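PDB 3WPU: beta-fructofuranosidase from Arthrobacter, which belongs to the levansucrase/invertase family, whose members share a five-bladed beta-propeller fold. Local coordinates for residues Val74-Pro79 against Phe97-Asp102; Phe241-Asp246 against Glu264-Met269; Asn331-Gln336 against Gly358-Gly363; Ser433-Ile438 against Gly447-Pro452. All coordinates share one frame; numbering follows the deposited sequence.

Contact 1 (Val74-Pro79 against Phe97-Asp102); sequences VWDTWP and FSLVAD
Trp78 and Phe97 face each other as an antiparallel hydrogen-bonded pair, joined by Trp78 N to Phe97 O at 2.8 Å and Phe97 N to Trp78 O at 2.9 Å. Beyond them Leu99 serves two residues of the facing strand: its O accepts from Trp75 N, and its N donates to Asp76 O. A side-chain relay runs between these backbone bonds. Ser98 OG donates to Thr77 OG1 at 2.9 Å, and Thr77 OG1 in turn donates to Trp75 O at 2.7 Å; small hydroxyl residues suit a place where two strands press closely together. Trp75 and Asp76 thus share the single partner Leu99, which defines a beta bulge between the Val74-Val100 and Thr77-Ser98 pairs, in a propeller sheet where strand 72-81 also runs parallel to strand 159-169. An unusual psi of -114° at Trp75 accompanies it. Here the polar ends face a ligand: Trp75 NE1 and Asp76 OD2 bind glycerol, while Asp76 OD1 is held by Ser422. The remaining contacts are apolar and aromatic. Trp75, with CG between the backbone N and carbonyl carbon (chi1 61°), lays its six-membered ring over Leu99 CB, 3.6 Å from CB to the ring centroid, a CH-pi contact. Trp75 CZ3 also meets Ala101 CB at 3.7 Å. Phe97 CB lies over the five-membered ring of Trp78, 3.6 Å from its centroid, close to NE1, which is buried without a hydrogen-bond partner. The Phe97 ring is nearly parallel to this ring (21°) but slid aside. Leu99 CD2 sits at the edge of Trp78, 4.0 Å from CH2.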
loop_
_atom_site.group_PDB
_atom_site.type_symbol
_atom_site.label_atom_id
_atom_site.label_comp_id
_atom_site.label_asym_id
_atom_site.label_seq_id
_atom_site.Cartn_x
_atom_site.Cartn_y
_atom_site.Cartn_z
ATOM N N VAL A 74 13.907 -0.790 -6.664
ATOM C CA VAL A 74 12.578 -1.359 -6.413
ATOM C C VAL A 74 11.919 -0.562 -5.315
ATOM O O VAL A 74 12.555 -0.282 -4.308
ATOM C CB VAL A 74 12.716 -2.818 -5.914
ATOM C CG1 VAL A 74 11.341 -3.403 -5.631
ATOM C CG2 VAL A 74 13.467 -3.679 -6.916
ATOM N N TRP A 75 10.621 -0.259 -5.433
ATOM C CA TRP A 75 9.920 0.326 -4.285
ATOM C C TRP A 75 8.548 -0.295 -4.126
ATOM O O TRP A 75 8.499 -1.505 -3.813
ATOM C CB TRP A 75 9.977 1.864 -4.209
ATOM C CG TRP A 75 9.388 2.773 -5.333
ATOM C CD1 TRP A 75 8.405 3.713 -5.154
ATOM C CD2 TRP A 75 9.785 2.893 -6.721
ATOM N NE1 TRP A 75 8.160 4.385 -6.301
ATOM C CE2 TRP A 75 8.978 3.902 -7.291
ATOM C CE3 TRP A 75 10.749 2.260 -7.534
ATOM C CZ2 TRP A 75 9.074 4.273 -8.632
ATOM C CZ3 TRP A 75 10.846 2.630 -8.868
ATOM C CH2 TRP A 75 10.023 3.638 -9.405
ATOM N N ASP A 76 7.469 0.451 -4.302
ATOM C CA ASP A 76 6.141 -0.102 -3.968
ATOM C C ASP A 76 5.956 -1.495 -4.579
ATOM O O ASP A 76 6.151 -1.676 -5.775
ATOM C CB ASP A 76 4.990 0.732 -4.493
ATOM C CG ASP A 76 5.040 2.187 -4.105
ATOM O OD1 ASP A 76 6.000 2.674 -3.495
ATOM O OD2 ASP A 76 4.066 2.864 -4.464
ATOM N N THR A 77 5.562 -2.456 -3.750
ATOM C CA THR A 77 5.448 -3.838 -4.147
ATOM C C THR A 77 4.089 -4.357 -3.685
ATOM O O THR A 77 3.586 -3.968 -2.616
ATOM C CB THR A 77 6.603 -4.650 -3.572
ATOM O OG1 THR A 77 7.826 -4.131 -4.152
ATOM C CG2 THR A 77 6.455 -6.129 -3.838
ATOM N N TRP A 78 3.530 -5.250 -4.483
ATOM C CA TRP A 78 2.296 -5.952 -4.105
ATOM C C TRP A 78 2.262 -7.417 -4.524
ATOM O O TRP A 78 2.817 -7.809 -5.558
ATOM C CB TRP A 78 1.052 -5.238 -4.612
ATOM C CG TRP A 78 0.976 -4.975 -6.096
ATOM C CD1 TRP A 78 0.309 -5.714 -7.028
ATOM C CD2 TRP A 78 1.537 -3.863 -6.790
ATOM N NE1 TRP A 78 0.420 -5.124 -8.273
ATOM C CE2 TRP A 78 1.195 -3.994 -8.151
ATOM C CE3 TRP A 78 2.343 -2.779 -6.395
ATOM C CZ2 TRP A 78 1.610 -3.069 -9.123
ATOM C CZ3 TRP A 78 2.729 -1.860 -7.347
ATOM C CH2 TRP A 78 2.396 -2.033 -8.711
ATOM N N PRO A 79 1.558 -8.240 -3.719
ATOM C CA PRO A 79 1.398 -9.661 -4.027
ATOM C C PRO A 79 0.241 -9.900 -5.006
ATOM O O PRO A 79 -0.460 -8.978 -5.370
ATOM C CB PRO A 79 1.055 -10.260 -2.654
ATOM C CG PRO A 79 0.272 -9.185 -1.995
ATOM C CD PRO A 79 0.910 -7.884 -2.446
ATOM N N PHE A 97 4.572 -8.070 -7.795
ATOM C CA PHE A 97 4.714 -6.936 -8.710
ATOM C C PHE A 97 5.337 -5.791 -7.965
ATOM O O PHE A 97 5.009 -5.565 -6.791
ATOM C CB PHE A 97 3.343 -6.508 -9.236
ATOM C CG PHE A 97 2.730 -7.491 -10.185
ATOM C CD1 PHE A 97 3.057 -7.471 -11.529
ATOM C CD2 PHE A 97 1.819 -8.420 -9.735
ATOM C CE1 PHE A 97 2.489 -8.363 -12.419
ATOM C CE2 PHE A 97 1.239 -9.313 -10.621
ATOM C CZ PHE A 97 1.572 -9.287 -11.955
ATOM N N SER A 98 6.242 -5.067 -8.631
ATOM C CA SER A 98 6.928 -3.942 -8.031
ATOM C C SER A 98 7.088 -2.778 -8.999
ATOM O O SER A 98 7.257 -2.982 -10.208
ATOM C CB SER A 98 8.350 -4.322 -7.605
ATOM O OG SER A 98 8.413 -5.409 -6.694
ATOM N N LEU A 99 7.098 -1.554 -8.457
ATOM C CA LEU A 99 7.569 -0.404 -9.204
ATOM C C LEU A 99 9.086 -0.529 -9.270
ATOM O O LEU A 99 9.730 -0.777 -8.245
ATOM C CB LEU A 99 7.201 0.925 -8.527
ATOM C CG LEU A 99 5.703 1.202 -8.372
ATOM C CD1 LEU A 99 5.473 2.643 -7.989
ATOM C CD2 LEU A 99 4.976 0.824 -9.649
ATOM N N VAL A 100 9.609 -0.452 -10.481
ATOM C CA VAL A 100 11.065 -0.528 -10.698
ATOM C C VAL A 100 11.524 0.621 -11.585
ATOM O O VAL A 100 10.765 1.147 -12.398
ATOM C CB VAL A 100 11.493 -1.896 -11.288
ATOM C CG1 VAL A 100 11.092 -3.059 -10.366
ATOM C CG2 VAL A 100 10.927 -2.126 -12.676
ATOM N N ALA A 101 12.797 0.998 -11.445
ATOM C CA ALA A 101 13.393 2.052 -12.219
ATOM C C ALA A 101 14.816 1.600 -12.476
ATOM O O ALA A 101 15.376 0.878 -11.651
ATOM C CB ALA A 101 13.398 3.379 -11.475
ATOM N N ASP A 102 15.362 2.011 -13.614
ATOM C CA ASP A 102 16.720 1.613 -13.959
ATOM C C ASP A 102 17.731 2.110 -12.941
ATOM O O ASP A 102 17.649 3.247 -12.467
ATOM C CB ASP A 102 17.067 2.068 -15.357
ATOM C CG ASP A 102 16.189 1.404 -16.405
ATOM O OD1 ASP A 102 15.594 2.134 -17.232
ATOM O OD2 ASP A 102 16.089 0.159 -16.359
#

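Contact 2 (Phe241-Asp246 against Glu264-Met269); sequences FFNFRD and EGNSAM
Arg245 and Glu264 pair across the tight end of this contact, with Arg245 N donating to Glu264 O at 3.0 Å and Glu264 N to Arg245 O at 2.8 Å. Their side chains leave the same face and run alongside one another. Glu264 is fully extended, CG anti to the backbone N (chi1 177°), which carries OE1 over the face of the guanidinium, 3.3 Å from Arg245 NE. No N-H points at this oxygen, so the bridge is one of charge alone. Asp246 OD2 stands 3.8 Å from Glu264 OE1, and the arginine, which also meets Glu338 through NH2, probably offsets the crowding of acidic groups; Asp246 OD2 itself accepts from Arg339 N. The pair lies at the open end of the beta hairpin made by strands 245-250 and 260-266, in one blade of the propeller. Toward Asn243 and Asn266 the two segments diverge, the first of them now loop, and the joining becomes looser, though it stays buried. Gly265 CA makes a CA-H...O contact with Asn243 O at 3.3 Å. A water then takes over from direct pairing, donating to Asn243 O at 2.8 Å and accepting from Asn266 N at 3.0 Å. The Asn266 side chain reaches across to the other segment: OD1 accepts from Asn243 N at 3.1 Å, with the donor well above the carbonyl plane (56° out of it). Phe244 turns its side chain away from the facing strand, to meet Phe263.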
loop_
_atom_site.group_PDB
_atom_site.type_symbol
_atom_site.label_atom_id
_atom_site.label_comp_id
_atom_site.label_asym_id
_atom_site.label_seq_id
_atom_site.Cartn_x
_atom_site.Cartn_y
_atom_site.Cartn_z
ATOM N N PHE A 241 -0.994 19.713 -8.953
ATOM C CA PHE A 241 -0.271 18.615 -8.322
ATOM C C PHE A 241 -1.181 17.760 -7.467
ATOM O O PHE A 241 -0.740 17.144 -6.483
ATOM C CB PHE A 241 0.879 19.172 -7.510
ATOM C CG PHE A 241 1.861 19.937 -8.345
ATOM C CD1 PHE A 241 2.594 19.289 -9.333
ATOM C CD2 PHE A 241 2.020 21.306 -8.185
ATOM C CE1 PHE A 241 3.490 19.988 -10.134
ATOM C CE2 PHE A 241 2.921 22.013 -8.975
ATOM C CZ PHE A 241 3.650 21.351 -9.952
ATOM N N PHE A 242 -2.435 17.658 -7.895
ATOM C CA PHE A 242 -3.393 16.754 -7.284
ATOM C C PHE A 242 -2.892 15.319 -7.241
ATOM O O PHE A 242 -2.120 14.909 -8.096
ATOM C CB PHE A 242 -4.742 16.792 -8.026
ATOM C CG PHE A 242 -4.761 16.074 -9.365
ATOM C CD1 PHE A 242 -5.562 14.950 -9.538
ATOM C CD2 PHE A 242 -4.029 16.536 -10.467
ATOM C CE1 PHE A 242 -5.638 14.318 -10.762
ATOM C CE2 PHE A 242 -4.078 15.885 -11.691
ATOM C CZ PHE A 242 -4.891 14.774 -11.846
ATOM N N ASN A 243 -3.351 14.577 -6.234
ATOM C CA ASN A 243 -3.064 13.164 -6.054
ATOM C C ASN A 243 -4.239 12.317 -6.489
ATOM O O ASN A 243 -5.374 12.637 -6.172
ATOM C CB ASN A 243 -2.776 12.903 -4.576
ATOM C CG ASN A 243 -1.633 13.754 -4.058
ATOM O OD1 ASN A 243 -1.798 14.614 -3.183
ATOM N ND2 ASN A 243 -0.480 13.508 -4.589
ATOM N N PHE A 244 -3.950 11.228 -7.187
ATOM C CA PHE A 244 -5.009 10.306 -7.678
ATOM C C PHE A 244 -4.304 9.050 -8.131
ATOM O O PHE A 244 -3.660 9.040 -9.173
ATOM C CB PHE A 244 -5.837 10.923 -8.813
ATOM C CG PHE A 244 -7.033 10.087 -9.189
ATOM C CD1 PHE A 244 -8.227 10.210 -8.504
ATOM C CD2 PHE A 244 -6.948 9.187 -10.238
ATOM C CE1 PHE A 244 -9.304 9.395 -8.836
ATOM C CE2 PHE A 244 -8.026 8.403 -10.588
ATOM C CZ PHE A 244 -9.205 8.513 -9.883
ATOM N N ARG A 245 -4.306 8.033 -7.290
ATOM C CA ARG A 245 -3.519 6.828 -7.558
ATOM C C ARG A 245 -3.786 5.704 -6.583
ATOM O O ARG A 245 -4.530 5.880 -5.610
ATOM C CB ARG A 245 -2.000 7.186 -7.523
ATOM C CG ARG A 245 -1.499 7.791 -6.230
ATOM C CD ARG A 245 0.011 8.035 -6.344
ATOM N NE ARG A 245 0.548 8.737 -5.195
ATOM C CZ ARG A 245 0.530 10.048 -4.999
ATOM N NH1 ARG A 245 0.032 10.883 -5.902
ATOM N NH2 ARG A 245 1.079 10.547 -3.899
ATOM N N ASP A 246 -3.179 4.555 -6.882
ATOM C CA ASP A 246 -3.002 3.409 -5.981
ATOM C C ASP A 246 -4.308 2.601 -5.743
ATOM O O ASP A 246 -4.745 2.504 -4.596
ATOM C CB ASP A 246 -2.474 3.829 -4.613
ATOM C CG ASP A 246 -1.143 4.600 -4.668
ATOM O OD1 ASP A 246 -0.472 4.569 -5.712
ATOM O OD2 ASP A 246 -0.835 5.324 -3.658
ATOM N N GLU A 264 -6.060 6.570 -3.340
ATOM C CA GLU A 264 -5.755 7.908 -2.885
ATOM C C GLU A 264 -6.310 8.983 -3.804
ATOM O O GLU A 264 -6.129 8.925 -5.017
ATOM C CB GLU A 264 -4.220 8.111 -2.798
ATOM C CG GLU A 264 -3.868 9.530 -2.387
ATOM C CD GLU A 264 -2.374 9.797 -2.333
ATOM O OE1 GLU A 264 -1.605 8.935 -2.762
ATOM O OE2 GLU A 264 -2.002 10.901 -1.876
ATOM N N GLY A 265 -6.948 9.983 -3.212
ATOM C CA GLY A 265 -7.322 11.213 -3.900
ATOM C C GLY A 265 -6.988 12.442 -3.077
ATOM O O GLY A 265 -6.286 12.352 -2.045
ATOM N N ASN A 266 -7.462 13.603 -3.540
ATOM C CA ASN A 266 -7.583 14.772 -2.688
ATOM C C ASN A 266 -9.038 15.199 -2.670
ATOM O O ASN A 266 -9.786 14.934 -3.607
ATOM C CB ASN A 266 -6.769 15.965 -3.195
ATOM C CG ASN A 266 -5.253 15.776 -3.080
ATOM O OD1 ASN A 266 -4.518 16.243 -3.929
ATOM N ND2 ASN A 266 -4.798 15.152 -2.052
ATOM N N SER A 267 -9.429 15.876 -1.599
ATOM C CA SER A 267 -10.748 16.480 -1.535
ATOM C C SER A 267 -10.904 17.460 -2.700
ATOM O O SER A 267 -9.990 18.185 -3.065
ATOM C CB SER A 267 -10.924 17.190 -0.199
ATOM O OG SER A 267 -10.842 16.271 0.869
ATOM N N ALA A 268 -12.096 17.476 -3.271
ATOM C CA ALA A 268 -12.373 18.195 -4.519
ATOM C C ALA A 268 -12.714 19.669 -4.272
ATOM O O ALA A 268 -13.869 20.121 -4.394
ATOM C CB ALA A 268 -13.502 17.478 -5.270
ATOM N N MET A 269 -11.695 20.422 -3.911
ATOM C CA MET A 269 -11.809 21.864 -3.727
ATOM C C MET A 269 -10.760 22.510 -4.596
ATOM O O MET A 269 -9.679 21.959 -4.781
ATOM C CB MET A 269 -11.579 22.248 -2.266
ATOM C CG MET A 269 -12.761 21.889 -1.375
ATOM S SD MET A 269 -12.564 22.309 0.371
ATOM C CE MET A 269 -11.488 21.040 0.990
HETATM O O HOH W 1 -8.038 13.422 -6.526
#

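Contact 3 (Asn331-Gln336 against Gly358-Gly363); sequences NCVTDQ and GTFAAG
Thr334 holds OG1 anti to its backbone N (chi1 -179°), while Thr359 tucks OG1 between its own N and carbonyl carbon (chi1 49°), and the two side chains run alongside each other. Both belong to irregular loops, following strands 321-331 and 348-355, that touch through a single backbone bridge at Thr334 and Phe360. The Thr334 torsion also makes an ST turn: OG1 accepts from Gln336 N at 3.1 Å, a role that suits a short-branched hydroxyl residue. Thr359 O accepts from Asp335 N in a longish bond of 3.3 Å. On the other side of the bridge Ala361 N donates to Val333 O at 2.8 Å, from 41° above the carbonyl plane. Ala361, small enough to face the loop directly, sets CB 3.4 Å from Cys332 O; the Cys332 side chain itself goes elsewhere, to the disulfide with Cys276. Helix 30-38 packs against Val333 and Phe360. Thr359 OG1 is hydrogen-bonded to His356 O. A water gathers the far end, accepting from Gln336 NE2 at 3.1 Å and donating to Gln336 O and to Thr359 OG1, each at 3.2 Å.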
loop_
_atom_site.group_PDB
_atom_site.type_symbol
_atom_site.label_atom_id
_atom_site.label_comp_id
_atom_site.label_asym_id
_atom_site.label_seq_id
_atom_site.Cartn_x
_atom_site.Cartn_y
_atom_site.Cartn_z
ATOM N N ASN A 331 -8.571 16.768 5.618
ATOM C CA ASN A 331 -8.527 18.202 5.318
ATOM C C ASN A 331 -7.890 18.968 6.458
ATOM O O ASN A 331 -8.237 18.784 7.628
ATOM C CB ASN A 331 -9.912 18.767 5.003
ATOM C CG ASN A 331 -10.529 18.138 3.766
ATOM O OD1 ASN A 331 -9.868 17.474 2.985
ATOM N ND2 ASN A 331 -11.831 18.313 3.618
ATOM N N CYS A 332 -6.890 19.761 6.093
ATOM C CA CYS A 332 -6.008 20.450 7.028
ATOM C C CYS A 332 -5.221 19.515 7.967
ATOM O O CYS A 332 -4.838 19.910 9.071
ATOM C CB CYS A 332 -6.802 21.511 7.817
ATOM S SG CYS A 332 -7.389 22.834 6.726
ATOM N N VAL A 333 -5.006 18.266 7.536
ATOM C CA VAL A 333 -4.200 17.316 8.327
ATOM C C VAL A 333 -3.031 16.810 7.495
ATOM O O VAL A 333 -1.879 16.994 7.880
ATOM C CB VAL A 333 -5.079 16.168 8.862
ATOM C CG1 VAL A 333 -4.230 15.043 9.447
ATOM C CG2 VAL A 333 -6.001 16.726 9.935
ATOM N N THR A 334 -3.309 16.256 6.316
ATOM C CA THR A 334 -2.234 15.824 5.411
ATOM C C THR A 334 -2.649 15.934 3.932
ATOM O O THR A 334 -3.823 15.719 3.567
ATOM C CB THR A 334 -1.731 14.377 5.691
ATOM O OG1 THR A 334 -0.668 14.068 4.783
ATOM C CG2 THR A 334 -2.844 13.324 5.504
ATOM N N ASP A 335 -1.650 16.192 3.104
ATOM C CA ASP A 335 -1.745 16.206 1.651
ATOM C C ASP A 335 -1.980 14.810 1.075
ATOM O O ASP A 335 -2.605 14.663 0.018
ATOM C CB ASP A 335 -0.406 16.753 1.083
ATOM C CG ASP A 335 -0.415 16.927 -0.427
ATOM O OD1 ASP A 335 -1.429 17.414 -1.006
ATOM O OD2 ASP A 335 0.627 16.581 -1.044
ATOM N N GLN A 336 -1.448 13.804 1.760
ATOM C CA GLN A 336 -1.265 12.491 1.163
ATOM C C GLN A 336 -1.598 11.329 2.095
ATOM O O GLN A 336 -0.853 10.991 2.983
ATOM C CB GLN A 336 0.181 12.388 0.649
ATOM C CG GLN A 336 0.446 13.223 -0.573
ATOM C CD GLN A 336 1.750 12.833 -1.232
ATOM O OE1 GLN A 336 1.956 13.096 -2.392
ATOM N NE2 GLN A 336 2.610 12.141 -0.492
ATOM N N GLY A 358 6.657 15.071 6.301
ATOM C CA GLY A 358 6.601 16.406 5.660
ATOM C C GLY A 358 5.268 16.833 5.059
ATOM O O GLY A 358 5.067 18.009 4.762
ATOM N N THR A 359 4.361 15.889 4.852
ATOM C CA THR A 359 3.071 16.188 4.282
ATOM C C THR A 359 2.040 16.583 5.334
ATOM O O THR A 359 0.934 16.960 4.973
ATOM C CB THR A 359 2.541 14.979 3.493
ATOM O OG1 THR A 359 2.669 13.815 4.302
ATOM C CG2 THR A 359 3.314 14.786 2.221
ATOM N N PHE A 360 2.368 16.506 6.623
ATOM C CA PHE A 360 1.478 17.023 7.649
ATOM C C PHE A 360 1.312 18.538 7.559
ATOM O O PHE A 360 2.268 19.270 7.314
ATOM C CB PHE A 360 1.930 16.647 9.072
ATOM C CG PHE A 360 1.580 15.232 9.469
ATOM C CD1 PHE A 360 0.261 14.895 9.793
ATOM C CD2 PHE A 360 2.551 14.244 9.567
ATOM C CE1 PHE A 360 -0.055 13.596 10.179
ATOM C CE2 PHE A 360 2.232 12.943 9.942
ATOM C CZ PHE A 360 0.910 12.618 10.243
ATOM N N ALA A 361 0.087 18.996 7.792
ATOM C CA ALA A 361 -0.227 20.421 7.762
ATOM C C ALA A 361 0.414 21.209 8.890
ATOM O O ALA A 361 0.841 20.657 9.920
ATOM C CB ALA A 361 -1.721 20.600 7.845
ATOM N N ALA A 362 0.367 22.532 8.731
ATOM C CA ALA A 362 0.859 23.422 9.757
ATOM C C ALA A 362 0.301 23.081 11.132
ATOM O O ALA A 362 -0.884 22.802 11.295
ATOM C CB ALA A 362 0.560 24.874 9.397
ATOM N N GLY A 363 1.182 23.070 12.116
ATOM C CA GLY A 363 0.815 22.786 13.495
ATOM C C GLY A 363 0.751 21.293 13.822
ATOM O O GLY A 363 0.599 20.931 14.981
HETATM O O HOH W 2 2.268 11.216 2.468
#

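Contact 4 (Ser433-Ile438 against Gly447-Pro452); sequences SFIDTI and GGTLAP
Ser433 O accepts from Ala451 N at 2.8 Å, the first of four backbone hydrogen bonds that lace these segments together. Ile435 N donates to Thr449 O at 2.9 Å, Ile435 O accepts from Gly448 N at 2.9 Å, and Asp436 O takes Gly447 N at 2.9 Å, from 44° above its carbonyl plane. They zip the base of the small beta hairpin of strands 437-438 and 443-446, with a single bridge at Phe434 and Leu450. The two glycines suit the bend. Gly448 has a positive phi of 69°, and Gly447, lacking a side chain, brings its CA to 3.3 Å from Ile435 O. Two waters extend the polar net past Ala451: one accepts from Ser433 OG and donates to Pro452 O, the other donates to Ala451 O and binds Ser433 N weakly. At the hairpin end Asp436 turns away from the contact, OD1 in a salt bridge with Arg446 and OD2 hydrogen-bonded to glycerol. Thr449, also buried, points away from the facing segment, and its OG1 is hydrogen-bonded to Met67 N. Apolar side chains fill the two sides of the backbone bonds. Ile435 sets CG1 anti to the carbonyl carbon (chi1 -63°) and lays this branch against Ala451, 3.9 Å from CG1 to CB, while its CG2 rests by Gly447. The ring of Phe434 leads away to meet Trp75 edge-to-face. Leu450, though its CB points away, swings its end back: CD2 lies 3.4 Å from Ser433 O and 3.8 Å from Phe434 CB.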
loop_
_atom_site.group_PDB
_atom_site.type_symbol
_atom_site.label_atom_id
_atom_site.label_comp_id
_atom_site.label_asym_id
_atom_site.label_seq_id
_atom_site.Cartn_x
_atom_site.Cartn_y
_atom_site.Cartn_z
ATOM N N SER A 433 7.550 -3.552 3.294
ATOM C CA SER A 433 7.797 -2.150 2.965
ATOM C C SER A 433 9.126 -2.080 2.213
ATOM O O SER A 433 9.859 -3.056 2.247
ATOM C CB SER A 433 7.902 -1.320 4.254
ATOM O OG SER A 433 8.947 -1.758 5.111
ATOM N N PHE A 434 9.404 -0.956 1.553
ATOM C CA PHE A 434 10.707 -0.771 0.901
ATOM C C PHE A 434 11.518 0.216 1.681
ATOM O O PHE A 434 11.010 1.129 2.320
ATOM C CB PHE A 434 10.551 -0.342 -0.571
ATOM C CG PHE A 434 10.331 1.140 -0.771
ATOM C CD1 PHE A 434 11.387 2.027 -0.869
ATOM C CD2 PHE A 434 9.053 1.674 -0.813
ATOM C CE1 PHE A 434 11.171 3.391 -1.042
ATOM C CE2 PHE A 434 8.823 3.029 -0.980
ATOM C CZ PHE A 434 9.886 3.906 -1.070
ATOM N N ILE A 435 12.832 0.097 1.525
ATOM C CA ILE A 435 13.776 0.998 2.185
ATOM C C ILE A 435 14.059 2.243 1.349
ATOM O O ILE A 435 14.402 2.144 0.153
ATOM C CB ILE A 435 15.114 0.272 2.400
ATOM C CG1 ILE A 435 14.938 -0.933 3.327
ATOM C CG2 ILE A 435 16.144 1.236 2.987
ATOM C CD1 ILE A 435 16.159 -1.820 3.462
ATOM N N ASP A 436 13.922 3.415 1.960
ATOM C CA ASP A 436 14.164 4.641 1.227
ATOM C C ASP A 436 15.565 5.088 1.599
ATOM O O ASP A 436 16.471 5.023 0.758
ATOM C CB ASP A 436 13.117 5.709 1.512
ATOM C CG ASP A 436 13.244 6.913 0.588
ATOM O OD1 ASP A 436 14.258 7.050 -0.126
ATOM O OD2 ASP A 436 12.336 7.747 0.607
ATOM N N THR A 437 15.752 5.496 2.853
ATOM C CA THR A 437 17.095 5.877 3.339
ATOM C C THR A 437 17.359 5.305 4.731
ATOM O O THR A 437 16.465 5.280 5.550
ATOM C CB THR A 437 17.216 7.396 3.424
ATOM O OG1 THR A 437 17.018 7.940 2.134
ATOM C CG2 THR A 437 18.616 7.862 3.973
ATOM N N ILE A 438 18.601 4.902 5.008
ATOM C CA ILE A 438 19.013 4.570 6.366
ATOM C C ILE A 438 20.354 5.241 6.578
ATOM O O ILE A 438 21.226 5.112 5.734
ATOM C CB ILE A 438 19.159 3.057 6.612
ATOM C CG1 ILE A 438 17.801 2.369 6.405
ATOM C CG2 ILE A 438 19.664 2.796 8.020
ATOM C CD1 ILE A 438 17.844 0.855 6.489
ATOM N N GLY A 447 17.952 2.815 -0.389
ATOM C CA GLY A 447 17.584 1.415 -0.455
ATOM C C GLY A 447 17.142 0.969 -1.827
ATOM O O GLY A 447 17.912 0.393 -2.593
ATOM N N GLY A 448 15.866 1.161 -2.156
ATOM C CA GLY A 448 15.393 0.691 -3.442
ATOM C C GLY A 448 15.371 -0.837 -3.469
ATOM O O GLY A 448 15.631 -1.469 -4.499
ATOM N N THR A 449 15.055 -1.415 -2.312
ATOM C CA THR A 449 14.898 -2.861 -2.102
ATOM C C THR A 449 14.013 -3.022 -0.841
ATOM O O THR A 449 13.873 -2.074 -0.068
ATOM C CB THR A 449 16.272 -3.551 -1.914
ATOM O OG1 THR A 449 16.104 -4.971 -1.821
ATOM C CG2 THR A 449 16.997 -3.039 -0.655
ATOM N N LEU A 450 13.405 -4.191 -0.649
ATOM C CA LEU A 450 12.476 -4.348 0.466
ATOM C C LEU A 450 13.163 -4.490 1.826
ATOM O O LEU A 450 14.270 -5.047 1.951
ATOM C CB LEU A 450 11.513 -5.513 0.212
ATOM C CG LEU A 450 10.638 -5.305 -1.023
ATOM C CD1 LEU A 450 9.703 -6.502 -1.130
ATOM C CD2 LEU A 450 9.806 -4.030 -1.026
ATOM N N ALA A 451 12.489 -3.970 2.843
ATOM C CA ALA A 451 12.922 -4.094 4.229
ATOM C C ALA A 451 12.645 -5.525 4.733
ATOM O O ALA A 451 12.040 -6.317 4.004
ATOM C CB ALA A 451 12.175 -3.089 5.090
ATOM N N PRO A 452 13.065 -5.853 5.987
ATOM C CA PRO A 452 12.572 -7.078 6.585
ATOM C C PRO A 452 11.076 -6.921 6.846
ATOM O O PRO A 452 10.607 -5.844 7.212
ATOM C CB PRO A 452 13.333 -7.175 7.914
ATOM C CG PRO A 452 14.534 -6.268 7.752
ATOM C CD PRO A 452 14.009 -5.153 6.880
HETATM O O HOH W 3 8.488 -4.153 6.500
HETATM O O HOH W 4 9.285 -6.490 3.461
#

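In the fold
The four contacts fall into two touching pairs. Contacts 1 and 4, centres 11 Å apart, join by a probable hydrogen bond of 2.8 Å from Val74 N to Gly448 O, and Trp75 CB packs on Phe434 CD2 at 3.5 Å. Contacts 2 and 3, centres 14 Å apart, meet through Ser267 OG and Asn331 OD1, 2.6 Å apart, and more weakly through Arg245 NH2 and Gln336 OE1. The pairs do not touch, although the nearest atoms of contacts 1 and 2 are only about 5 Å apart. Asp76, Asp246 and Asp436, from contacts 1, 2 and 4, each hydrogen-bond glycerol, probably a crystallisation additive, though one that may mark a pocket; contact 3 borders contact 2 at Arg245.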